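Local coordinates for protein chitinase (Paenibacillus sp. FPU-7, PDB 5GZT) that probably cleaves internal beta-1,4 linkages of N-acetylglucosamine in chitin and chitodextrins, using two glycoside hydrolase family 18 domains, at residues B[184-189]-B[253-258]; B[197-202]-B[240-245]; B[774-779]-B[831-836]; B[783-788]-B[838-843]. All blocks are in the same frame, centred on the assembly; numbering follows the deposited sequence.

Contact 1: B[184-189]-B[253-258]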
loop_
_atom_site.group_PDB
_atom_site.type_symbol
_atom_site.label_atom_id
_atom_site.label_comp_id
_atom_site.label_asym_id
_atom_site.label_seq_id
_atom_site.Cartn_x
_atom_site.Cartn_y
_atom_site.Cartn_z
ATOM N N VAL B 184 -16.462 -9.904 -29.138
ATOM C CA VAL B 184 -16.153 -8.837 -28.139
ATOM C C VAL B 184 -14.694 -8.402 -28.234
ATOM O O VAL B 184 -13.827 -9.219 -27.971
ATOM C CB VAL B 184 -16.375 -9.321 -26.675
ATOM C CG1 VAL B 184 -15.905 -8.254 -25.670
ATOM C CG2 VAL B 184 -17.837 -9.720 -26.447
ATOM N N LYS B 185 -14.434 -7.142 -28.593
ATOM C CA LYS B 185 -13.088 -6.511 -28.474
ATOM C C LYS B 185 -12.929 -5.559 -27.251
ATOM O O LYS B 185 -13.645 -4.556 -27.135
ATOM C CB LYS B 185 -12.756 -5.708 -29.718
ATOM C CG LYS B 185 -12.807 -6.512 -31.008
ATOM C CD LYS B 185 -12.384 -5.683 -32.228
ATOM C CE LYS B 185 -10.956 -5.158 -32.152
ATOM N NZ LYS B 185 -9.978 -6.214 -31.758
ATOM N N LEU B 186 -11.952 -5.850 -26.382
ATOM C CA LEU B 186 -11.596 -4.982 -25.228
ATOM C C LEU B 186 -10.901 -3.711 -25.709
ATOM O O LEU B 186 -9.935 -3.806 -26.458
ATOM C CB LEU B 186 -10.661 -5.723 -24.252
ATOM C CG LEU B 186 -11.181 -7.081 -23.719
ATOM C CD1 LEU B 186 -10.259 -7.769 -22.712
ATOM C CD2 LEU B 186 -12.594 -6.952 -23.155
ATOM N N ILE B 187 -11.407 -2.539 -25.312
ATOM C CA ILE B 187 -10.795 -1.222 -25.650
ATOM C C ILE B 187 -9.745 -0.816 -24.558
ATOM O O ILE B 187 -8.627 -0.339 -24.895
ATOM C CB ILE B 187 -11.906 -0.119 -25.853
ATOM C CG1 ILE B 187 -12.556 -0.197 -27.271
ATOM C CG2 ILE B 187 -11.400 1.306 -25.596
ATOM C CD1 ILE B 187 -11.930 0.681 -28.378
ATOM N N SER B 188 -10.109 -1.009 -23.272
ATOM C CA SER B 188 -9.403 -0.397 -22.120
ATOM C C SER B 188 -10.161 -0.539 -20.805
ATOM O O SER B 188 -11.363 -0.877 -20.781
ATOM C CB SER B 188 -9.226 1.110 -22.314
ATOM O OG SER B 188 -10.478 1.758 -22.077
ATOM N N THR B 189 -9.445 -0.210 -19.720
ATOM C CA THR B 189 -9.970 -0.192 -18.348
ATOM C C THR B 189 -9.411 1.008 -17.577
ATOM O O THR B 189 -8.290 1.456 -17.833
ATOM C CB THR B 189 -9.465 -1.393 -17.532
ATOM O OG1 THR B 189 -8.072 -1.187 -17.276
ATOM C CG2 THR B 189 -9.663 -2.725 -18.293
ATOM N N TRP B 253 -7.560 -6.651 -10.323
ATOM C CA TRP B 253 -8.815 -7.403 -10.617
ATOM C C TRP B 253 -8.672 -8.152 -11.931
ATOM O O TRP B 253 -8.064 -7.674 -12.864
ATOM C CB TRP B 253 -10.046 -6.496 -10.678
ATOM C CG TRP B 253 -10.421 -6.037 -9.336
ATOM C CD1 TRP B 253 -9.681 -5.210 -8.551
ATOM C CD2 TRP B 253 -11.590 -6.380 -8.574
ATOM N NE1 TRP B 253 -10.328 -4.992 -7.363
ATOM C CE2 TRP B 253 -11.498 -5.693 -7.344
ATOM C CE3 TRP B 253 -12.743 -7.120 -8.838
ATOM C CZ2 TRP B 253 -12.478 -5.782 -6.346
ATOM C CZ3 TRP B 253 -13.726 -7.228 -7.832
ATOM C CH2 TRP B 253 -13.584 -6.562 -6.606
ATOM N N LEU B 254 -9.215 -9.360 -11.967
ATOM C CA LEU B 254 -9.280 -10.146 -13.210
ATOM C C LEU B 254 -10.722 -10.093 -13.698
ATOM O O LEU B 254 -11.669 -10.215 -12.908
ATOM C CB LEU B 254 -8.792 -11.572 -12.958
ATOM C CG LEU B 254 -7.356 -11.717 -12.401
ATOM C CD1 LEU B 254 -7.076 -13.165 -12.016
ATOM C CD2 LEU B 254 -6.307 -11.239 -13.395
ATOM N N TYR B 255 -10.902 -9.841 -14.985
ATOM C CA TYR B 255 -12.260 -9.854 -15.540
ATOM C C TYR B 255 -12.387 -10.734 -16.807
ATOM O O TYR B 255 -11.422 -10.914 -17.553
ATOM C CB TYR B 255 -12.768 -8.426 -15.800
ATOM C CG TYR B 255 -12.053 -7.714 -16.918
ATOM C CD1 TYR B 255 -10.813 -7.131 -16.710
ATOM C CD2 TYR B 255 -12.603 -7.632 -18.186
ATOM C CE1 TYR B 255 -10.135 -6.487 -17.736
ATOM C CE2 TYR B 255 -11.935 -6.985 -19.220
ATOM C CZ TYR B 255 -10.706 -6.412 -18.995
ATOM O OH TYR B 255 -10.025 -5.783 -20.016
ATOM N N SER B 256 -13.588 -11.285 -17.004
ATOM C CA SER B 256 -14.001 -11.899 -18.286
ATOM C C SER B 256 -15.287 -11.232 -18.776
ATOM O O SER B 256 -16.210 -10.926 -17.977
ATOM C CB SER B 256 -14.283 -13.381 -18.129
ATOM O OG SER B 256 -15.436 -13.538 -17.313
ATOM N N VAL B 257 -15.326 -11.032 -20.089
ATOM C CA VAL B 257 -16.497 -10.524 -20.777
ATOM C C VAL B 257 -16.847 -11.435 -21.990
ATOM O O VAL B 257 -15.960 -12.024 -22.636
ATOM C CB VAL B 257 -16.298 -9.017 -21.157
ATOM C CG1 VAL B 257 -15.161 -8.823 -22.157
ATOM C CG2 VAL B 257 -17.593 -8.373 -21.644
ATOM N N LYS B 258 -18.149 -11.563 -22.248
ATOM C CA LYS B 258 -18.697 -12.174 -23.467
ATOM C C LYS B 258 -20.152 -11.705 -23.681
ATOM O O LYS B 258 -20.899 -11.458 -22.695
ATOM C CB LYS B 258 -18.666 -13.697 -23.374
ATOM C CG LYS B 258 -19.113 -14.169 -22.013
ATOM C CD LYS B 258 -19.551 -15.619 -21.952
ATOM C CE LYS B 258 -20.744 -15.765 -21.017
ATOM N NZ LYS B 258 -20.869 -17.155 -20.523
#
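The phenol ring of Tyr255 has Leu186 CD2 at its edge, in the ring plane and 4.0 Å from Tyr255 CE2, while Leu186 CD1 and the methyl CG2 of Thr189 approach it obliquely. This is the interior of a two-layer beta sandwich. Strand 184-191, at the margin of one sheet, lies across strand 251-261 of the facing sheet, with the short axes 7.8 Å apart at 137°; the layers meet mainly through side chains, with no backbone pairing between these strands. With CG between the backbone N and the carbonyl carbon (chi1 69°), Tyr255 points at the facing strand and meets Leu186 tip to tip. Its hydroxyl ends between two carbon branches, with Leu186 CD1 3.4 Å from Tyr255 OH and Thr189 CG2 3.5 Å from the same oxygen. Leu199 of the neighbouring strand 197-203 also touches the tyrosine, as does Leu214 of strand 210-215.

Farther along, Val184 turns CG1 toward Val257, and the two CG1 atoms are 3.6 Å apart, while Val184 CG2 rests near the backbone of Lys258. In the first strand the alternation is broken by a classic beta bulge, where Ile187 and Ser188 both face Lys200. The side chains of Leu186 and Val257 run past each other in opposite directions, and the packing is tight where Leu186 CD2 comes within 3.3 Å of Val257 CG1.

Contact 2: B[197-202]-B[240-245]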
loop_
_atom_site.group_PDB
_atom_site.type_symbol
_atom_site.label_atom_id
_atom_site.label_comp_id
_atom_site.label_asym_id
_atom_site.label_seq_id
_atom_site.Cartn_x
_atom_site.Cartn_y
_atom_site.Cartn_z
ATOM N N LEU B 197 -14.307 0.237 -10.911
ATOM C CA LEU B 197 -13.737 -0.374 -12.067
ATOM C C LEU B 197 -14.648 -0.078 -13.283
ATOM O O LEU B 197 -15.878 -0.242 -13.210
ATOM C CB LEU B 197 -13.629 -1.867 -11.813
ATOM C CG LEU B 197 -12.880 -2.686 -12.844
ATOM C CD1 LEU B 197 -11.592 -2.033 -13.250
ATOM C CD2 LEU B 197 -12.600 -4.092 -12.331
ATOM N N VAL B 198 -14.037 0.407 -14.362
ATOM C CA VAL B 198 -14.742 0.783 -15.555
ATOM C C VAL B 198 -14.140 -0.059 -16.662
ATOM O O VAL B 198 -12.924 0.010 -16.884
ATOM C CB VAL B 198 -14.628 2.295 -15.853
ATOM C CG1 VAL B 198 -15.233 2.640 -17.210
ATOM C CG2 VAL B 198 -15.367 3.091 -14.783
ATOM N N LEU B 199 -14.994 -0.863 -17.323
ATOM C CA LEU B 199 -14.586 -1.729 -18.447
ATOM C C LEU B 199 -15.232 -1.282 -19.736
ATOM O O LEU B 199 -16.462 -1.320 -19.847
ATOM C CB LEU B 199 -14.998 -3.152 -18.171
ATOM C CG LEU B 199 -14.237 -3.740 -17.010
ATOM C CD1 LEU B 199 -14.889 -5.018 -16.508
ATOM C CD2 LEU B 199 -12.788 -3.976 -17.425
ATOM N N LYS B 200 -14.408 -0.846 -20.687
ATOM C CA LYS B 200 -14.868 -0.489 -22.015
ATOM C C LYS B 200 -14.457 -1.524 -23.038
ATOM O O LYS B 200 -13.271 -1.923 -23.099
ATOM C CB LYS B 200 -14.318 0.860 -22.471
ATOM C CG LYS B 200 -14.893 2.067 -21.741
ATOM C CD LYS B 200 -14.681 3.375 -22.509
ATOM C CE LYS B 200 -13.211 3.567 -22.877
ATOM N NZ LYS B 200 -12.882 4.886 -23.489
ATOM N N PHE B 201 -15.448 -1.907 -23.858
ATOM C CA PHE B 201 -15.284 -2.859 -24.967
ATOM C C PHE B 201 -16.237 -2.544 -26.134
ATOM O O PHE B 201 -17.364 -2.038 -25.930
ATOM C CB PHE B 201 -15.466 -4.315 -24.489
ATOM C CG PHE B 201 -16.749 -4.582 -23.715
ATOM C CD1 PHE B 201 -16.879 -4.215 -22.377
ATOM C CD2 PHE B 201 -17.809 -5.277 -24.294
ATOM C CE1 PHE B 201 -18.049 -4.500 -21.644
ATOM C CE2 PHE B 201 -18.977 -5.560 -23.565
ATOM C CZ PHE B 201 -19.104 -5.165 -22.242
ATOM N N ASN B 202 -15.746 -2.805 -27.351
ATOM C CA ASN B 202 -16.573 -2.835 -28.580
ATOM C C ASN B 202 -17.209 -4.228 -28.721
ATOM O O ASN B 202 -16.481 -5.225 -28.832
ATOM C CB ASN B 202 -15.746 -2.494 -29.835
ATOM C CG ASN B 202 -15.384 -1.003 -29.924
ATOM O OD1 ASN B 202 -16.228 -0.109 -29.710
ATOM N ND2 ASN B 202 -14.133 -0.727 -30.282
ATOM N N VAL B 240 -19.509 -0.284 -25.543
ATOM C CA VAL B 240 -20.270 -0.566 -24.317
ATOM C C VAL B 240 -19.316 -0.485 -23.152
ATOM O O VAL B 240 -18.194 -0.921 -23.262
ATOM C CB VAL B 240 -21.027 -1.914 -24.351
ATOM C CG1 VAL B 240 -20.206 -2.981 -25.022
ATOM C CG2 VAL B 240 -21.469 -2.372 -22.957
ATOM N N THR B 241 -19.775 0.091 -22.052
ATOM C CA THR B 241 -18.919 0.396 -20.902
ATOM C C THR B 241 -19.573 -0.136 -19.611
ATOM O O THR B 241 -20.693 0.266 -19.265
ATOM C CB THR B 241 -18.662 1.919 -20.771
ATOM O OG1 THR B 241 -19.844 2.547 -20.263
ATOM C CG2 THR B 241 -18.270 2.555 -22.110
ATOM N N PHE B 242 -18.900 -1.057 -18.925
ATOM C CA PHE B 242 -19.423 -1.558 -17.675
ATOM C C PHE B 242 -18.835 -0.728 -16.517
ATOM O O PHE B 242 -17.662 -0.345 -16.566
ATOM C CB PHE B 242 -19.115 -3.037 -17.530
ATOM C CG PHE B 242 -19.365 -3.552 -16.156
ATOM C CD1 PHE B 242 -20.658 -3.817 -15.734
ATOM C CD2 PHE B 242 -18.312 -3.723 -15.266
ATOM C CE1 PHE B 242 -20.905 -4.277 -14.452
ATOM C CE2 PHE B 242 -18.551 -4.172 -13.985
ATOM C CZ PHE B 242 -19.851 -4.443 -13.573
ATOM N N THR B 243 -19.639 -0.467 -15.490
ATOM C CA THR B 243 -19.204 0.356 -14.379
ATOM C C THR B 243 -19.637 -0.263 -13.076
ATOM O O THR B 243 -20.812 -0.267 -12.770
ATOM C CB THR B 243 -19.721 1.797 -14.545
ATOM O OG1 THR B 243 -19.081 2.385 -15.687
ATOM C CG2 THR B 243 -19.439 2.668 -13.310
ATOM N N SER B 244 -18.653 -0.761 -12.309
ATOM C CA SER B 244 -18.850 -1.451 -11.033
ATOM C C SER B 244 -19.357 -0.521 -10.012
ATOM O O SER B 244 -19.392 0.681 -10.221
ATOM C CB SER B 244 -17.511 -1.989 -10.492
ATOM O OG SER B 244 -16.799 -0.946 -9.801
ATOM N N ASP B 245 -19.652 -1.074 -8.861
ATOM C CA ASP B 245 -19.957 -0.285 -7.697
ATOM C C ASP B 245 -18.676 0.357 -7.195
ATOM O O ASP B 245 -17.568 -0.131 -7.450
ATOM C CB ASP B 245 -20.500 -1.134 -6.542
ATOM C CG ASP B 245 -21.881 -1.719 -6.816
ATOM O OD1 ASP B 245 -22.735 -1.039 -7.437
ATOM O OD2 ASP B 245 -22.097 -2.860 -6.369
#
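Phe201 and Val240 form the apolar centre, with the valine methyl CG1 over one face of the phenylalanine ring, 3.6 Å from its centroid and displaced toward the rim in a CH-pi contact. Val240 CG1 stands between the backbone N and the carbonyl carbon (chi1 39°), which brings it over the ring beside CE2 of Phe201. On the same face of the sheet Leu199 and Phe242 lie side by side and point the same way, Leu199 CD1 being 3.9 Å from Phe242 CD2. The other face carries Val198 beside Thr243 and Lys200 beside Thr241, where the aliphatic part of the lysine packs closely, Lys200 CG lying 3.4 Å from Thr241 CG2.

Antiparallel backbone bonds join the strands in the hydrogen-bonded pairs Leu199-Phe242 and Phe201-Val240. At the polar edge, just past the strand end, Ser244 bonds to Leu197 twice: its N donates to Leu197 O, and its OG accepts from Leu197 N at 3.0 Å. That hydroxyl in turn donates to Asp245 O.

Strand 197-203 runs between 239-243 and 184-191 in a four-stranded antiparallel sheet. The face bearing Leu199 and Phe201 packs on Tyr255 and Val257 of strand 251-261, while Phe242 meets the rings of Tyr224 and Phe233.

Contact 3: B[774-779]-B[831-836]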
loop_
_atom_site.group_PDB
_atom_site.type_symbol
_atom_site.label_atom_id
_atom_site.label_comp_id
_atom_site.label_asym_id
_atom_site.label_seq_id
_atom_site.Cartn_x
_atom_site.Cartn_y
_atom_site.Cartn_z
ATOM N N VAL B 774 -21.028 -4.848 53.299
ATOM C CA VAL B 774 -20.010 -4.903 54.326
ATOM C C VAL B 774 -20.565 -4.145 55.511
ATOM O O VAL B 774 -21.061 -3.041 55.365
ATOM C CB VAL B 774 -18.671 -4.289 53.847
ATOM C CG1 VAL B 774 -17.706 -4.086 54.986
ATOM C CG2 VAL B 774 -17.976 -5.147 52.785
ATOM N N ASP B 775 -20.520 -4.760 56.694
ATOM C CA ASP B 775 -20.882 -4.124 57.953
ATOM C C ASP B 775 -19.703 -3.325 58.440
ATOM O O ASP B 775 -18.833 -3.851 59.166
ATOM C CB ASP B 775 -21.239 -5.223 58.953
ATOM C CG ASP B 775 -21.788 -4.702 60.265
ATOM O OD1 ASP B 775 -21.873 -3.502 60.526
ATOM O OD2 ASP B 775 -22.175 -5.568 61.067
ATOM N N TRP B 776 -19.654 -2.046 58.035
ATOM C CA TRP B 776 -18.471 -1.229 58.261
ATOM C C TRP B 776 -18.184 -0.973 59.739
ATOM O O TRP B 776 -17.018 -0.966 60.144
ATOM C CB TRP B 776 -18.488 0.103 57.471
ATOM C CG TRP B 776 -18.308 -0.184 56.006
ATOM C CD1 TRP B 776 -19.282 -0.438 55.094
ATOM C CD2 TRP B 776 -17.084 -0.455 55.387
ATOM N NE1 TRP B 776 -18.714 -0.856 53.914
ATOM C CE2 TRP B 776 -17.358 -0.861 54.068
ATOM C CE3 TRP B 776 -15.747 -0.462 55.839
ATOM C CZ2 TRP B 776 -16.363 -1.183 53.182
ATOM C CZ3 TRP B 776 -14.760 -0.772 54.943
ATOM C CH2 TRP B 776 -15.079 -1.099 53.619
ATOM N N THR B 777 -19.226 -0.723 60.514
ATOM C CA THR B 777 -19.089 -0.533 61.960
ATOM C C THR B 777 -18.234 -1.656 62.600
ATOM O O THR B 777 -17.381 -1.357 63.406
ATOM C CB THR B 777 -20.445 -0.407 62.651
ATOM O OG1 THR B 777 -21.185 0.631 62.027
ATOM C CG2 THR B 777 -20.310 -0.011 64.111
ATOM N N ASN B 778 -18.389 -2.891 62.138
ATOM C CA ASN B 778 -17.625 -4.049 62.652
ATOM C C ASN B 778 -16.512 -4.586 61.806
ATOM O O ASN B 778 -16.006 -5.673 62.107
ATOM C CB ASN B 778 -18.600 -5.193 62.945
ATOM C CG ASN B 778 -19.605 -4.783 63.964
ATOM O OD1 ASN B 778 -19.242 -4.166 64.953
ATOM N ND2 ASN B 778 -20.880 -4.992 63.680
ATOM N N SER B 779 -16.123 -3.843 60.764
ATOM C CA SER B 779 -15.069 -4.261 59.856
ATOM C C SER B 779 -13.795 -3.707 60.505
ATOM O O SER B 779 -13.764 -2.561 60.955
ATOM C CB SER B 779 -15.257 -3.620 58.489
ATOM O OG SER B 779 -14.056 -3.628 57.711
ATOM N N ASP B 831 -28.864 0.383 57.997
ATOM C CA ASP B 831 -28.929 1.404 59.035
ATOM C C ASP B 831 -27.605 1.608 59.777
ATOM O O ASP B 831 -27.255 2.737 60.094
ATOM C CB ASP B 831 -29.981 1.063 60.102
ATOM C CG ASP B 831 -31.404 1.346 59.660
ATOM O OD1 ASP B 831 -31.680 2.165 58.741
ATOM O OD2 ASP B 831 -32.298 0.776 60.285
ATOM N N ALA B 832 -26.933 0.518 60.160
ATOM C CA ALA B 832 -25.606 0.652 60.813
ATOM C C ALA B 832 -24.614 1.363 59.878
ATOM O O ALA B 832 -23.873 2.219 60.301
ATOM C CB ALA B 832 -25.045 -0.701 61.218
ATOM N N ASN B 833 -24.601 0.970 58.615
ATOM C CA ASN B 833 -23.745 1.703 57.618
ATOM C C ASN B 833 -24.084 3.164 57.490
ATOM O O ASN B 833 -23.162 3.965 57.360
ATOM C CB ASN B 833 -23.779 1.053 56.278
ATOM C CG ASN B 833 -22.995 -0.207 56.260
ATOM O OD1 ASN B 833 -22.046 -0.341 57.048
ATOM N ND2 ASN B 833 -23.287 -1.094 55.300
ATOM N N PHE B 834 -25.355 3.557 57.607
ATOM C CA PHE B 834 -25.669 4.926 57.486
ATOM C C PHE B 834 -25.189 5.665 58.727
ATOM O O PHE B 834 -24.756 6.847 58.600
ATOM C CB PHE B 834 -27.190 5.209 57.287
ATOM C CG PHE B 834 -27.822 4.538 56.040
ATOM C CD1 PHE B 834 -27.096 4.323 54.859
ATOM C CD2 PHE B 834 -29.148 4.143 56.060
ATOM C CE1 PHE B 834 -27.694 3.733 53.777
ATOM C CE2 PHE B 834 -29.720 3.517 54.971
ATOM C CZ PHE B 834 -29.016 3.357 53.820
ATOM N N ALA B 835 -25.247 5.046 59.918
ATOM C CA ALA B 835 -24.667 5.749 61.084
ATOM C C ALA B 835 -23.178 5.835 60.942
ATOM O O ALA B 835 -22.575 6.837 61.305
ATOM C CB ALA B 835 -24.997 5.033 62.398
ATOM N N TYR B 836 -22.557 4.807 60.384
ATOM C CA TYR B 836 -21.090 4.861 60.127
ATOM C C TYR B 836 -20.702 5.999 59.169
ATOM O O TYR B 836 -19.830 6.816 59.459
ATOM C CB TYR B 836 -20.577 3.526 59.570
ATOM C CG TYR B 836 -19.068 3.485 59.351
ATOM C CD1 TYR B 836 -18.174 3.501 60.427
ATOM C CD2 TYR B 836 -18.534 3.473 58.038
ATOM C CE1 TYR B 836 -16.776 3.482 60.183
ATOM C CE2 TYR B 836 -17.183 3.426 57.792
ATOM C CZ TYR B 836 -16.280 3.445 58.852
ATOM O OH TYR B 836 -14.920 3.435 58.536
HETATM O O HOH W 1 -22.155 -0.961 59.799
HETATM O O HOH W 2 -22.939 2.058 62.840
#
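Trp776 and Asn833 bring their CA atoms to 6.1 Å where an irregular loop passes alongside helix 830-843. The amide of Asn833 bonds to the loop backbone twice. ND2 donates to Val774 O at 3.0 Å, with the acceptor near the amide plane, and OD1 accepts from Trp776 N at 3.1 Å, the donor lying in the carbonyl plane. Both bonds fix the rotation of the amide, and a further bond from ND2 to Tyr793 OH adds to the hold. A water extends the network, donating to Asn833 OD1 and to Asp775 OD1 and accepting from Thr777 N. An alanine in place of Asn833 would probably leave Val774 O and Trp776 N without these mates and allow the loop to shift against the helix.

The indole edge of Trp776 faces the same amide, CD1 lying 3.4 Å from Asn833 OD1, while Val774 CG1 sits over the centre of one indole face. Tyr836 CG is anti to the backbone N (chi1 -177°), which carries the ring toward the loop; one ring face lies against Trp776 CB, 3.8 Å from the ring centroid. The indole and phenol planes are nearly parallel, at 17°, but displaced, so they share little face-to-face area.

Trp776 NE1 bonds to Pro771 O at the end of strand 765-771, and Tyr836 OH to Val783 N. The loop leaving this strand of the family 18 TIM barrel is thus tied to the helix that precedes strand 848-854.

Contact 4: B[783-788]-B[838-843]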
loop_
_atom_site.group_PDB
_atom_site.type_symbol
_atom_site.label_atom_id
_atom_site.label_comp_id
_atom_site.label_asym_id
_atom_site.label_seq_id
_atom_site.Cartn_x
_atom_site.Cartn_y
_atom_site.Cartn_z
ATOM N N VAL B 783 -12.836 3.063 56.636
ATOM C CA VAL B 783 -12.791 4.026 55.547
ATOM C C VAL B 783 -12.078 5.253 56.069
ATOM O O VAL B 783 -12.428 5.773 57.124
ATOM C CB VAL B 783 -14.209 4.410 55.067
ATOM C CG1 VAL B 783 -14.139 5.596 54.113
ATOM C CG2 VAL B 783 -14.883 3.209 54.423
ATOM N N ASP B 784 -11.089 5.702 55.295
ATOM C CA ASP B 784 -10.269 6.844 55.652
ATOM C C ASP B 784 -10.800 8.019 54.849
ATOM O O ASP B 784 -10.534 8.164 53.662
ATOM C CB ASP B 784 -8.833 6.535 55.220
ATOM C CG ASP B 784 -7.858 7.604 55.584
ATOM O OD1 ASP B 784 -8.246 8.647 56.124
ATOM O OD2 ASP B 784 -6.685 7.383 55.279
ATOM N N ALA B 785 -11.565 8.853 55.511
ATOM C CA ALA B 785 -12.320 9.910 54.885
ATOM C C ALA B 785 -11.436 11.049 54.578
ATOM O O ALA B 785 -11.874 11.891 53.880
ATOM C CB ALA B 785 -13.448 10.366 55.814
ATOM N N THR B 786 -10.196 11.096 55.120
ATOM C CA THR B 786 -9.238 12.129 54.752
ATOM C C THR B 786 -8.680 11.981 53.320
ATOM O O THR B 786 -8.123 12.923 52.776
ATOM C CB THR B 786 -8.033 12.210 55.734
ATOM O OG1 THR B 786 -7.335 10.952 55.741
ATOM C CG2 THR B 786 -8.509 12.487 57.109
ATOM N N LYS B 787 -8.765 10.789 52.764
ATOM C CA LYS B 787 -8.269 10.481 51.453
ATOM C C LYS B 787 -9.356 10.478 50.385
ATOM O O LYS B 787 -9.028 10.577 49.243
ATOM C CB LYS B 787 -7.586 9.161 51.463
ATOM C CG LYS B 787 -6.193 9.279 52.152
ATOM C CD LYS B 787 -5.388 7.995 52.096
ATOM C CE LYS B 787 -4.032 8.177 52.761
ATOM N NZ LYS B 787 -4.284 8.697 54.123
ATOM N N LEU B 788 -10.627 10.414 50.772
ATOM C CA LEU B 788 -11.750 10.570 49.835
ATOM C C LEU B 788 -12.322 11.956 49.831
ATOM O O LEU B 788 -12.375 12.644 50.874
ATOM C CB LEU B 788 -12.858 9.533 50.142
ATOM C CG LEU B 788 -12.413 8.111 50.283
ATOM C CD1 LEU B 788 -13.524 7.191 50.590
ATOM C CD2 LEU B 788 -11.791 7.676 48.959
ATOM N N LYS B 838 -22.215 8.656 58.580
ATOM C CA LYS B 838 -22.385 9.904 59.237
ATOM C C LYS B 838 -21.213 10.322 60.128
ATOM O O LYS B 838 -20.952 11.533 60.240
ATOM C CB LYS B 838 -23.689 9.896 59.968
ATOM C CG LYS B 838 -23.918 11.163 60.731
ATOM C CD LYS B 838 -25.343 11.214 61.188
ATOM C CE LYS B 838 -25.544 12.363 62.162
ATOM N NZ LYS B 838 -26.987 12.447 62.481
ATOM N N THR B 839 -20.442 9.344 60.657
ATOM C CA THR B 839 -19.308 9.606 61.510
ATOM C C THR B 839 -18.143 9.948 60.638
ATOM O O THR B 839 -17.326 10.777 61.007
ATOM C CB THR B 839 -18.862 8.417 62.445
ATOM O OG1 THR B 839 -18.216 7.334 61.685
ATOM C CG2 THR B 839 -20.011 7.959 63.316
ATOM N N LEU B 840 -18.041 9.301 59.493
ATOM C CA LEU B 840 -17.130 9.774 58.491
ATOM C C LEU B 840 -17.354 11.239 58.250
ATOM O O LEU B 840 -16.391 11.995 58.175
ATOM C CB LEU B 840 -17.282 9.017 57.203
ATOM C CG LEU B 840 -16.351 7.886 56.930
ATOM C CD1 LEU B 840 -15.918 7.080 58.147
ATOM C CD2 LEU B 840 -16.979 7.004 55.880
ATOM N N LYS B 841 -18.621 11.634 58.102
ATOM C CA LYS B 841 -18.891 13.004 57.648
ATOM C C LYS B 841 -18.485 14.021 58.701
ATOM O O LYS B 841 -18.486 15.210 58.403
ATOM C CB LYS B 841 -20.352 13.186 57.166
ATOM C CG LYS B 841 -20.611 12.661 55.748
ATOM C CD LYS B 841 -22.094 12.493 55.357
ATOM C CE LYS B 841 -22.883 13.787 55.169
ATOM N NZ LYS B 841 -22.031 14.922 54.661
ATOM N N GLN B 842 -18.099 13.564 59.908
ATOM C CA GLN B 842 -17.557 14.437 60.975
ATOM C C GLN B 842 -16.058 14.636 60.878
ATOM O O GLN B 842 -15.609 15.756 60.868
ATOM C CB GLN B 842 -17.969 13.958 62.349
ATOM C CG GLN B 842 -19.467 14.146 62.579
ATOM C CD GLN B 842 -20.028 13.236 63.669
ATOM O OE1 GLN B 842 -19.329 12.874 64.630
ATOM N NE2 GLN B 842 -21.302 12.859 63.523
ATOM N N GLN B 843 -15.273 13.596 60.782
ATOM C CA GLN B 843 -13.826 13.771 60.493
ATOM C C GLN B 843 -13.371 14.052 59.042
ATOM O O GLN B 843 -12.142 14.044 58.744
ATOM C CB GLN B 843 -13.070 12.533 60.920
ATOM C CG GLN B 843 -13.228 11.310 60.012
ATOM C CD GLN B 843 -13.459 10.018 60.818
ATOM O OE1 GLN B 843 -13.203 8.934 60.345
ATOM N NE2 GLN B 843 -13.993 10.148 62.020
HETATM O O HOH W 3 -11.848 7.845 58.442
#
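Leu840 is the first residue of segment 838-843 to touch the loop 783-788, which leads into strand 790-799 of the family 18 TIM barrel. It crosses Val783 at about a right angle, with CD2 3.6 Å from Val783 CG1, the branch that lies anti to the backbone N (chi1 170°). Its CG rests 4.0 Å from Ala785 CB, so the leucine packs against both loop residues. An alanine at Leu840 would remove CG and both methyls, and would probably open a gap beside Val783 and Ala785 in this buried spot.

Beyond it, Lys841 turns away from the loop and pairs with Asp888 in a salt bridge. Gln843 then comes back toward the loop: its CG lies 4.3 Å from Ala785 CB, and OE1 accepts from a water at 2.6 Å. That water also donates to Val783 O and accepts from Ala785 N, linking the glutamine to the loop backbone.

The loop holds its own bend through an Asx turn. Asp784 OD1 accepts from Thr786 N at 3.3 Å and from Thr786 OG1, both on the same face of the carboxylate, while the other oxygen, OD2, receives Lys787 NZ on its syn side at 3.0 Å in a salt bridge.

Contacts 1 and 2 belong to one beta sandwich and both draw on its four-stranded sheet: contact 2 joins strands within that layer by backbone bonds, whereas contact 1 joins it to the facing layer by side-chain packing without hydrogen bonds between its segments. They touch where Lys185 and Ile187 pair with strand 197-203. Contacts 3 and 4, whose centres are about 81 and 79 Å from that of contact 1, lie in the second family 18 domain and both use helix 830-843 against the loop from 765-771 to 790-799. Contact 2 and contact 4 are the more buried, contacts 1 and 3 partly so. Contact 3 relies on an amide and ordered water, contact 4 on a leucine with a water beside it.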